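Long-range contacts in putative isomerase (Streptomyces coelicolor A3, PDB 2OQH), which probably acts on sugar acids as a member of the enolase superfamily, perhaps dehydrating D-glucarate to 5-dehydro-4-deoxy-D-glucarate: residues Thr50-Val56 / Tyr91-Ala96; Arg125-Ile130 / Gly343-Val347; Asp165-Gly171 / Val192-Pro198. All coordinates share one frame; numbering follows the deposited sequence.

Contact 1: residues Thr50-Val56 / Tyr91-Ala96; sequences TMWGAPV and YLGYAA
M51, present as selenomethionine, reaches from the segment T50-V56 to the helix carrying Y91 and A95. From CB the chain passes to CG, which lies between the backbone N and the carbonyl carbon (chi1 79°) and touches the CB of A95 at 3.8 Å; a residue as small as alanine lets the chain come this close to the helix. The extended chi2 carries SE over one face of the Y91 ring, 3.8 Å from the ring centroid and 25° off its normal, a Met-aromatic contact in which a polarisable atom meets a pi cloud. A turn at chi3 (-72°) leads CE on along the ring, 4.1 Å from Y91 CE2. One residue earlier, the hydroxyl of T50 donates to the carbonyl of A95 (OG1 to O, 2.8 Å), coming from above the carbonyl plane. L92 serves the other flank with its two branches: CD2 lies over the six-membered ring of W52 in a CH-pi contact, while CD1 meets P55 CB at 3.6 Å. V56 completes this apolar patch, CG2 against L92 CD2 and CG1 against A96 CB. The strand, turn and helix start of T50-V56 pack on helix 85-112 in the alpha+beta capping domain of the enolase superfamily.

Contact 2: residues Arg125-Ile130 / Gly343-Val347; sequences RDEVPI and GRLRV. With SO4 (sulfate ion), chain E.
E127 and R344 meet at about a right angle: the aliphatic part of the glutamate passes over one face of the R344 guanidinium, its CG 3.4 Å from that plane. The opposite charges probably attract at a distance, but there is no salt bridge, since E127 OE1 is 4.0 Å from R344 NE and well out of the guanidinium plane. R346, on the same face of the sheet, runs alongside E127 instead. The bend at chi2 (-59°) folds the glutamate back so that OE2 comes 3.2 Å from R346 CG, against the methylene chain, with the carboxylate and guanidinium planes 82° apart. Long, flexible residues suit this partly exposed side. Branched apolar ones, I130, V128 and L345, fill the buried side, where I130 CG2 crosses L345 CD1 at 3.8 Å and L310 of helix 303-315 packs on V128 and L345; V347, just past the strand, meets V128 more loosely. V128 and L345 exchange two backbone bonds, each 2.8 Å between N and O. P129 suits the neighbouring non-hydrogen-bonded pair with R344, which needs no N-H from it. Just before the strand begins, R125 gives NE to sulfate O3 (3.0 Å), while its NH1 binds the carbonyl of T316; the sulfate probably comes from the crystallisation liquor. The whole is an antiparallel ladder in which strand 344-346, itself paired with 340-341, lines up beside the beginning of barrel strand 127-134.

Contact 3: residues Asp165-Gly171 / Val192-Pro198; sequences DAVKLKG and VNLRVDP
Backbone hydrogen bonds, six in all, join D165-G171 to V192-P198 as parallel strands. They alternate in direction: V167 N gives to N193 O (2.8 Å), R195 N to V167 O, L169 N to R195 O, and D197 N to L169 O. At the far end G171, having no side chain, brings its CA to 3.8 Å from P198 CA. The charged contacts lie on the face of A166, K168, R195 and D197. In K168, chi1 to chi3 are extended and lay CE against D197 CB (3.4 Å); the turn at chi4 (-70°) then sets NZ 3.5 Å from D197 OD2, a long salt bridge. D197 OD1 accepts from the backbone N of N199. R195 spreads one guanidinium face over A166, CB 3.7 Å above the plane; the small methyl of alanine fits against the flat group, and E220 pairs with R195 NE. Apolar contacts occupy the other face, where V167 CG2 crosses V192 CG2 at 3.8 Å and V167 CB meets L194 CD1. D197 and nearby E223 probably correspond to metal ligands of enolase-superfamily relatives, and K168 and K170 are consistent with the family's Lys-x-Lys motif. Strands 166-170 and 193-197 are joined by helix 175-188 in a beta-alpha-beta crossover: the helix packs on L169, L194 and V196, while strands 127-134 and 221-223 continue the barrel on either side.

Contact 1 comes first along the chain and belongs to the capping domain; contact 3 lies in the barrel, and contact 2 joins barrel strand 127-134 to the antiparallel strand 344-346. The centre of contact 1 is 27 Å from each of theirs, across the centre of the chain, and nothing of it touches them. Contacts 2 and 3 lie 19 Å apart, centre to centre, and share one sheet, because strand 127-134 neighbours strand 166-170; P129 CB packs on D165 OD2 at 3.4 Å. Contact 2 brings together segments with 212 residues between them. The chain thus builds the local beta-alpha-beta unit between the two partners of contact 2, while the cap forms separately, the two-domain plan of the enolase superfamily.

Contact 1: residues Thr50-Val56 / Tyr91-Ala96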
loop_
_atom_site.group_PDB
_atom_site.type_symbol
_atom_site.label_atom_id
_atom_site.label_comp_id
_atom_site.label_asym_id
_atom_site.label_seq_id
_atom_site.Cartn_x
_atom_site.Cartn_y
_atom_site.Cartn_z
ATOM N N THR A 50 6.680 9.163 1.839
ATOM C CA THR A 50 5.702 8.934 0.791
ATOM C C THR A 50 6.425 8.637 -0.520
ATOM O O THR A 50 7.651 8.651 -0.577
ATOM C CB THR A 50 4.755 10.151 0.651
ATOM O OG1 THR A 50 3.616 9.783 -0.134
ATOM C CG2 THR A 50 5.466 11.325 -0.002
HETATM N N MSE A 51 5.665 8.376 -1.576
HETATM C CA MSE A 51 6.237 8.028 -2.869
HETATM C C MSE A 51 6.905 9.149 -3.665
HETATM O O MSE A 51 6.706 10.337 -3.404
HETATM C CB MSE A 51 5.155 7.395 -3.733
HETATM C CG MSE A 51 4.219 8.409 -4.350
HETATM SE SE MSE A 51 2.719 7.584 -5.221
HETATM C CE MSE A 51 3.583 6.839 -6.777
ATOM N N TRP A 52 7.700 8.730 -4.647
ATOM C CA TRP A 52 8.423 9.612 -5.560
ATOM C C TRP A 52 9.282 10.691 -4.928
ATOM O O TRP A 52 9.345 10.820 -3.708
ATOM C CB TRP A 52 7.437 10.230 -6.551
ATOM C CG TRP A 52 6.882 9.223 -7.515
ATOM C CD1 TRP A 52 6.667 7.892 -7.280
ATOM C CD2 TRP A 52 6.427 9.469 -8.851
ATOM N NE1 TRP A 52 6.106 7.302 -8.383
ATOM C CE2 TRP A 52 5.946 8.246 -9.362
ATOM C CE3 TRP A 52 6.373 10.609 -9.665
ATOM C CZ2 TRP A 52 5.419 8.127 -10.653
ATOM C CZ3 TRP A 52 5.846 10.489 -10.953
ATOM C CH2 TRP A 52 5.376 9.257 -11.428
ATOM N N GLY A 53 9.949 11.467 -5.780
ATOM C CA GLY A 53 10.831 12.515 -5.300
ATOM C C GLY A 53 10.471 13.948 -5.655
ATOM O O GLY A 53 9.495 14.495 -5.133
ATOM N N ALA A 54 11.258 14.548 -6.548
ATOM C CA ALA A 54 11.073 15.936 -6.958
ATOM C C ALA A 54 9.640 16.475 -7.012
ATOM O O ALA A 54 9.307 17.411 -6.295
ATOM C CB ALA A 54 11.774 16.183 -8.297
ATOM N N PRO A 55 8.768 15.894 -7.847
ATOM C CA PRO A 55 7.410 16.453 -7.871
ATOM C C PRO A 55 6.614 16.404 -6.553
ATOM O O PRO A 55 5.886 17.349 -6.228
ATOM C CB PRO A 55 6.739 15.677 -9.009
ATOM C CG PRO A 55 7.423 14.351 -8.965
ATOM C CD PRO A 55 8.880 14.721 -8.729
ATOM N N VAL A 56 6.751 15.324 -5.789
ATOM C CA VAL A 56 6.014 15.221 -4.534
ATOM C C VAL A 56 6.617 16.155 -3.498
ATOM O O VAL A 56 5.896 16.802 -2.731
ATOM C CB VAL A 56 6.020 13.784 -3.981
ATOM C CG1 VAL A 56 5.269 13.740 -2.659
ATOM C CG2 VAL A 56 5.368 12.839 -4.980
ATOM N N TYR A 91 -2.690 11.850 -8.053
ATOM C CA TYR A 91 -2.043 10.908 -7.148
ATOM C C TYR A 91 -0.919 11.561 -6.325
ATOM O O TYR A 91 -0.871 11.404 -5.103
ATOM C CB TYR A 91 -1.487 9.750 -7.978
ATOM C CG TYR A 91 -1.115 8.481 -7.241
ATOM C CD1 TYR A 91 -1.070 8.420 -5.848
ATOM C CD2 TYR A 91 -0.798 7.332 -7.955
ATOM C CE1 TYR A 91 -0.720 7.228 -5.186
ATOM C CE2 TYR A 91 -0.446 6.140 -7.310
ATOM C CZ TYR A 91 -0.410 6.090 -5.930
ATOM O OH TYR A 91 -0.085 4.895 -5.308
ATOM N N LEU A 92 -0.019 12.286 -6.984
ATOM C CA LEU A 92 1.083 12.908 -6.261
ATOM C C LEU A 92 0.572 13.893 -5.219
ATOM O O LEU A 92 1.219 14.108 -4.198
ATOM C CB LEU A 92 2.057 13.615 -7.220
ATOM C CG LEU A 92 2.684 12.774 -8.338
ATOM C CD1 LEU A 92 3.896 13.512 -8.906
ATOM C CD2 LEU A 92 3.106 11.409 -7.799
ATOM N N GLY A 93 -0.588 14.495 -5.481
ATOM C CA GLY A 93 -1.162 15.424 -4.522
ATOM C C GLY A 93 -1.558 14.696 -3.247
ATOM O O GLY A 93 -1.224 15.124 -2.140
ATOM N N TYR A 94 -2.283 13.590 -3.396
ATOM C CA TYR A 94 -2.694 12.803 -2.238
ATOM C C TYR A 94 -1.463 12.304 -1.484
ATOM O O TYR A 94 -1.436 12.317 -0.257
ATOM C CB TYR A 94 -3.539 11.599 -2.670
ATOM C CG TYR A 94 -4.962 11.938 -3.055
ATOM C CD1 TYR A 94 -5.878 12.393 -2.106
ATOM C CD2 TYR A 94 -5.397 11.789 -4.363
ATOM C CE1 TYR A 94 -7.202 12.686 -2.455
ATOM C CE2 TYR A 94 -6.718 12.080 -4.728
ATOM C CZ TYR A 94 -7.615 12.529 -3.772
ATOM O OH TYR A 94 -8.909 12.830 -4.147
ATOM N N ALA A 95 -0.454 11.860 -2.231
ATOM C CA ALA A 95 0.780 11.344 -1.640
ATOM C C ALA A 95 1.549 12.409 -0.857
ATOM O O ALA A 95 2.143 12.109 0.178
ATOM C CB ALA A 95 1.670 10.756 -2.728
ATOM N N ALA A 96 1.552 13.643 -1.353
ATOM C CA ALA A 96 2.248 14.731 -0.663
ATOM C C ALA A 96 1.517 14.994 0.646
ATOM O O ALA A 96 2.127 15.077 1.717
ATOM C CB ALA A 96 2.256 15.983 -1.523
#

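Contact 2: residues Arg125-Ile130 / Gly343-Val347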
loop_
_atom_site.group_PDB
_atom_site.type_symbol
_atom_site.label_atom_id
_atom_site.label_comp_id
_atom_site.label_asym_id
_atom_site.label_seq_id
_atom_site.Cartn_x
_atom_site.Cartn_y
_atom_site.Cartn_z
ATOM N N ARG A 125 -5.114 -6.881 16.441
ATOM C CA ARG A 125 -4.164 -7.884 15.970
ATOM C C ARG A 125 -2.761 -7.288 16.116
ATOM O O ARG A 125 -2.580 -6.078 15.971
ATOM C CB ARG A 125 -4.441 -8.277 14.509
ATOM C CG ARG A 125 -4.239 -7.185 13.466
ATOM C CD ARG A 125 -4.446 -7.765 12.065
ATOM N NE ARG A 125 -5.812 -8.258 11.852
ATOM C CZ ARG A 125 -6.868 -7.474 11.647
ATOM N NH1 ARG A 125 -6.720 -6.157 11.623
ATOM N NH2 ARG A 125 -8.071 -8.001 11.468
ATOM N N ASP A 126 -1.770 -8.125 16.416
ATOM C CA ASP A 126 -0.403 -7.628 16.597
ATOM C C ASP A 126 0.556 -8.042 15.486
ATOM O O ASP A 126 1.656 -7.491 15.369
ATOM C CB ASP A 126 0.141 -8.088 17.954
ATOM C CG ASP A 126 0.245 -9.595 18.059
ATOM O OD1 ASP A 126 -0.704 -10.291 17.624
ATOM O OD2 ASP A 126 1.273 -10.092 18.588
ATOM N N GLU A 127 0.136 -9.007 14.672
ATOM C CA GLU A 127 0.947 -9.491 13.566
ATOM C C GLU A 127 0.228 -9.252 12.246
ATOM O O GLU A 127 -0.969 -9.518 12.120
ATOM C CB GLU A 127 1.237 -10.980 13.733
ATOM C CG GLU A 127 2.176 -11.300 14.885
ATOM C CD GLU A 127 3.519 -10.611 14.739
ATOM O OE1 GLU A 127 4.112 -10.703 13.643
ATOM O OE2 GLU A 127 3.988 -9.982 15.718
ATOM N N VAL A 128 0.968 -8.753 11.264
ATOM C CA VAL A 128 0.405 -8.452 9.955
ATOM C C VAL A 128 1.014 -9.259 8.817
ATOM O O VAL A 128 2.120 -8.966 8.368
ATOM C CB VAL A 128 0.595 -6.967 9.604
ATOM C CG1 VAL A 128 0.000 -6.680 8.238
ATOM C CG2 VAL A 128 -0.044 -6.103 10.666
ATOM N N PRO A 129 0.285 -10.271 8.322
ATOM C CA PRO A 129 0.763 -11.114 7.222
ATOM C C PRO A 129 0.955 -10.308 5.933
ATOM O O PRO A 129 0.193 -9.372 5.656
ATOM C CB PRO A 129 -0.348 -12.152 7.076
ATOM C CG PRO A 129 -0.979 -12.194 8.432
ATOM C CD PRO A 129 -1.020 -10.745 8.812
ATOM N N ILE A 130 1.970 -10.659 5.149
ATOM C CA ILE A 130 2.199 -9.958 3.891
ATOM C C ILE A 130 2.188 -10.933 2.721
ATOM O O ILE A 130 2.221 -12.143 2.913
ATOM C CB ILE A 130 3.523 -9.155 3.897
ATOM C CG1 ILE A 130 4.721 -10.091 4.059
ATOM C CG2 ILE A 130 3.483 -8.131 5.017
ATOM C CD1 ILE A 130 6.044 -9.396 3.881
ATOM N N GLY A 343 6.804 -14.509 7.161
ATOM C CA GLY A 343 5.709 -13.914 6.401
ATOM C C GLY A 343 4.810 -12.896 7.096
ATOM O O GLY A 343 3.761 -12.528 6.558
ATOM N N ARG A 344 5.211 -12.422 8.270
ATOM C CA ARG A 344 4.406 -11.450 9.004
ATOM C C ARG A 344 5.247 -10.299 9.568
ATOM O O ARG A 344 6.408 -10.486 9.936
ATOM C CB ARG A 344 3.674 -12.143 10.162
ATOM C CG ARG A 344 2.923 -13.415 9.785
ATOM C CD ARG A 344 2.104 -13.924 10.968
ATOM N NE ARG A 344 2.944 -14.225 12.124
ATOM C CZ ARG A 344 2.491 -14.455 13.356
ATOM N NH1 ARG A 344 1.181 -14.417 13.616
ATOM N NH2 ARG A 344 3.349 -14.734 14.337
ATOM N N LEU A 345 4.655 -9.108 9.623
ATOM C CA LEU A 345 5.331 -7.935 10.163
ATOM C C LEU A 345 4.737 -7.638 11.527
ATOM O O LEU A 345 3.523 -7.708 11.710
ATOM C CB LEU A 345 5.128 -6.719 9.256
ATOM C CG LEU A 345 5.953 -6.658 7.971
ATOM C CD1 LEU A 345 5.388 -5.600 7.042
ATOM C CD2 LEU A 345 7.395 -6.344 8.313
ATOM N N ARG A 346 5.588 -7.326 12.494
ATOM C CA ARG A 346 5.097 -7.015 13.827
ATOM C C ARG A 346 4.855 -5.516 13.904
ATOM O O ARG A 346 5.644 -4.722 13.393
ATOM C CB ARG A 346 6.108 -7.448 14.894
ATOM C CG ARG A 346 5.604 -7.265 16.325
ATOM C CD ARG A 346 6.520 -7.959 17.319
ATOM N NE ARG A 346 7.827 -7.314 17.386
ATOM C CZ ARG A 346 8.914 -7.878 17.902
ATOM N NH1 ARG A 346 8.846 -9.110 18.396
ATOM N NH2 ARG A 346 10.062 -7.207 17.927
ATOM N N VAL A 347 3.753 -5.130 14.533
ATOM C CA VAL A 347 3.419 -3.720 14.667
ATOM C C VAL A 347 4.291 -3.058 15.735
ATOM O O VAL A 347 4.287 -3.485 16.893
ATOM C CB VAL A 347 1.944 -3.545 15.070
ATOM C CG1 VAL A 347 1.560 -2.080 14.981
ATOM C CG2 VAL A 347 1.050 -4.393 14.173
HETATM S S SO4 E . -7.231 -11.690 12.276
HETATM O O1 SO4 E . -7.322 -11.210 10.886
HETATM O O2 SO4 E . -8.480 -11.376 12.997
HETATM O O3 SO4 E . -6.087 -11.020 12.950
HETATM O O4 SO4 E . -7.023 -13.147 12.286
HETATM O O HOH W 1 6.624 -10.451 13.000
HETATM O O HOH W 2 1.970 -14.212 4.983
#

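Contact 3: residues Asp165-Gly171 / Val192-Pro198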
loop_
_atom_site.group_PDB
_atom_site.type_symbol
_atom_site.label_atom_id
_atom_site.label_comp_id
_atom_site.label_asym_id
_atom_site.label_seq_id
_atom_site.Cartn_x
_atom_site.Cartn_y
_atom_site.Cartn_z
ATOM N N ASP A 165 1.625 -16.335 3.344
ATOM C CA ASP A 165 0.316 -16.987 3.329
ATOM C C ASP A 165 -0.382 -16.730 1.998
ATOM O O ASP A 165 -1.364 -17.395 1.654
ATOM C CB ASP A 165 -0.590 -16.447 4.433
ATOM C CG ASP A 165 0.058 -16.469 5.794
ATOM O OD1 ASP A 165 0.789 -17.435 6.110
ATOM O OD2 ASP A 165 -0.195 -15.515 6.562
ATOM N N ALA A 166 0.117 -15.751 1.256
ATOM C CA ALA A 166 -0.491 -15.401 -0.019
ATOM C C ALA A 166 0.537 -15.113 -1.092
ATOM O O ALA A 166 1.644 -14.658 -0.801
ATOM C CB ALA A 166 -1.397 -14.192 0.162
ATOM N N VAL A 167 0.154 -15.382 -2.337
ATOM C CA VAL A 167 1.018 -15.142 -3.485
ATOM C C VAL A 167 0.248 -14.341 -4.525
ATOM O O VAL A 167 -0.935 -14.581 -4.749
ATOM C CB VAL A 167 1.483 -16.462 -4.143
ATOM C CG1 VAL A 167 2.258 -16.153 -5.418
ATOM C CG2 VAL A 167 2.352 -17.254 -3.175
ATOM N N LYS A 168 0.921 -13.399 -5.164
ATOM C CA LYS A 168 0.274 -12.580 -6.172
ATOM C C LYS A 168 1.097 -12.515 -7.452
ATOM O O LYS A 168 2.285 -12.198 -7.425
ATOM C CB LYS A 168 0.047 -11.177 -5.605
ATOM C CG LYS A 168 -0.436 -10.138 -6.591
ATOM C CD LYS A 168 -0.759 -8.858 -5.830
ATOM C CE LYS A 168 -0.919 -7.672 -6.739
ATOM N NZ LYS A 168 0.380 -7.273 -7.324
ATOM N N LEU A 169 0.460 -12.832 -8.573
ATOM C CA LEU A 169 1.127 -12.800 -9.870
ATOM C C LEU A 169 0.859 -11.496 -10.615
ATOM O O LEU A 169 -0.286 -11.056 -10.727
ATOM C CB LEU A 169 0.661 -13.967 -10.745
ATOM C CG LEU A 169 1.130 -13.928 -12.207
ATOM C CD1 LEU A 169 2.645 -14.131 -12.283
ATOM C CD2 LEU A 169 0.416 -15.007 -12.995
ATOM N N LYS A 170 1.917 -10.883 -11.126
ATOM C CA LYS A 170 1.772 -9.653 -11.894
ATOM C C LYS A 170 1.374 -10.082 -13.301
ATOM O O LYS A 170 2.186 -10.626 -14.046
ATOM C CB LYS A 170 3.096 -8.886 -11.928
ATOM C CG LYS A 170 3.042 -7.575 -12.697
ATOM C CD LYS A 170 4.377 -6.843 -12.624
ATOM C CE LYS A 170 4.300 -5.467 -13.287
ATOM N NZ LYS A 170 4.003 -5.556 -14.751
ATOM N N GLY A 171 0.112 -9.855 -13.654
ATOM C CA GLY A 171 -0.364 -10.240 -14.967
ATOM C C GLY A 171 0.199 -9.371 -16.069
ATOM O O GLY A 171 0.776 -8.317 -15.805
ATOM N N VAL A 192 -2.353 -22.119 -0.845
ATOM C CA VAL A 192 -1.952 -20.735 -0.678
ATOM C C VAL A 192 -3.051 -19.823 -1.223
ATOM O O VAL A 192 -3.786 -20.206 -2.135
ATOM C CB VAL A 192 -0.639 -20.447 -1.445
ATOM C CG1 VAL A 192 -0.917 -20.340 -2.938
ATOM C CG2 VAL A 192 -0.002 -19.180 -0.930
ATOM N N ASN A 193 -3.183 -18.635 -0.645
ATOM C CA ASN A 193 -4.152 -17.669 -1.148
ATOM C C ASN A 193 -3.489 -17.123 -2.409
ATOM O O ASN A 193 -2.408 -16.547 -2.344
ATOM C CB ASN A 193 -4.372 -16.540 -0.143
ATOM C CG ASN A 193 -5.245 -16.953 1.006
ATOM O OD1 ASN A 193 -6.339 -17.467 0.801
ATOM N ND2 ASN A 193 -4.774 -16.729 2.226
ATOM N N LEU A 194 -4.136 -17.303 -3.552
ATOM C CA LEU A 194 -3.568 -16.866 -4.821
ATOM C C LEU A 194 -4.327 -15.702 -5.463
ATOM O O LEU A 194 -5.560 -15.681 -5.464
ATOM C CB LEU A 194 -3.529 -18.061 -5.774
ATOM C CG LEU A 194 -2.805 -17.908 -7.106
ATOM C CD1 LEU A 194 -1.365 -17.514 -6.867
ATOM C CD2 LEU A 194 -2.874 -19.231 -7.860
ATOM N N ARG A 195 -3.576 -14.753 -6.023
ATOM C CA ARG A 195 -4.144 -13.562 -6.658
ATOM C C ARG A 195 -3.424 -13.241 -7.969
ATOM O O ARG A 195 -2.325 -13.723 -8.210
ATOM C CB ARG A 195 -3.983 -12.352 -5.732
ATOM C CG ARG A 195 -4.368 -12.586 -4.285
ATOM C CD ARG A 195 -3.788 -11.495 -3.391
ATOM N NE ARG A 195 -4.051 -11.741 -1.974
ATOM C CZ ARG A 195 -3.520 -11.035 -0.980
ATOM N NH1 ARG A 195 -2.688 -10.029 -1.239
ATOM N NH2 ARG A 195 -3.816 -11.340 0.276
ATOM N N VAL A 196 -4.051 -12.427 -8.814
ATOM C CA VAL A 196 -3.429 -12.005 -10.067
ATOM C C VAL A 196 -3.777 -10.536 -10.317
ATOM O O VAL A 196 -4.925 -10.116 -10.167
ATOM C CB VAL A 196 -3.869 -12.876 -11.266
ATOM C CG1 VAL A 196 -5.368 -12.899 -11.377
ATOM C CG2 VAL A 196 -3.246 -12.346 -12.540
ATOM N N ASP A 197 -2.768 -9.754 -10.680
ATOM C CA ASP A 197 -2.952 -8.330 -10.914
ATOM C C ASP A 197 -2.431 -7.919 -12.282
ATOM O O ASP A 197 -1.241 -7.683 -12.448
ATOM C CB ASP A 197 -2.214 -7.539 -9.828
ATOM C CG ASP A 197 -2.518 -6.058 -9.865
ATOM O OD1 ASP A 197 -3.112 -5.576 -10.852
ATOM O OD2 ASP A 197 -2.149 -5.364 -8.890
ATOM N N PRO A 198 -3.321 -7.841 -13.287
ATOM C CA PRO A 198 -2.939 -7.449 -14.648
ATOM C C PRO A 198 -2.755 -5.938 -14.775
ATOM O O PRO A 198 -2.383 -5.432 -15.836
ATOM C CB PRO A 198 -4.113 -7.943 -15.500
ATOM C CG PRO A 198 -4.692 -9.068 -14.687
ATOM C CD PRO A 198 -4.642 -8.493 -13.292
#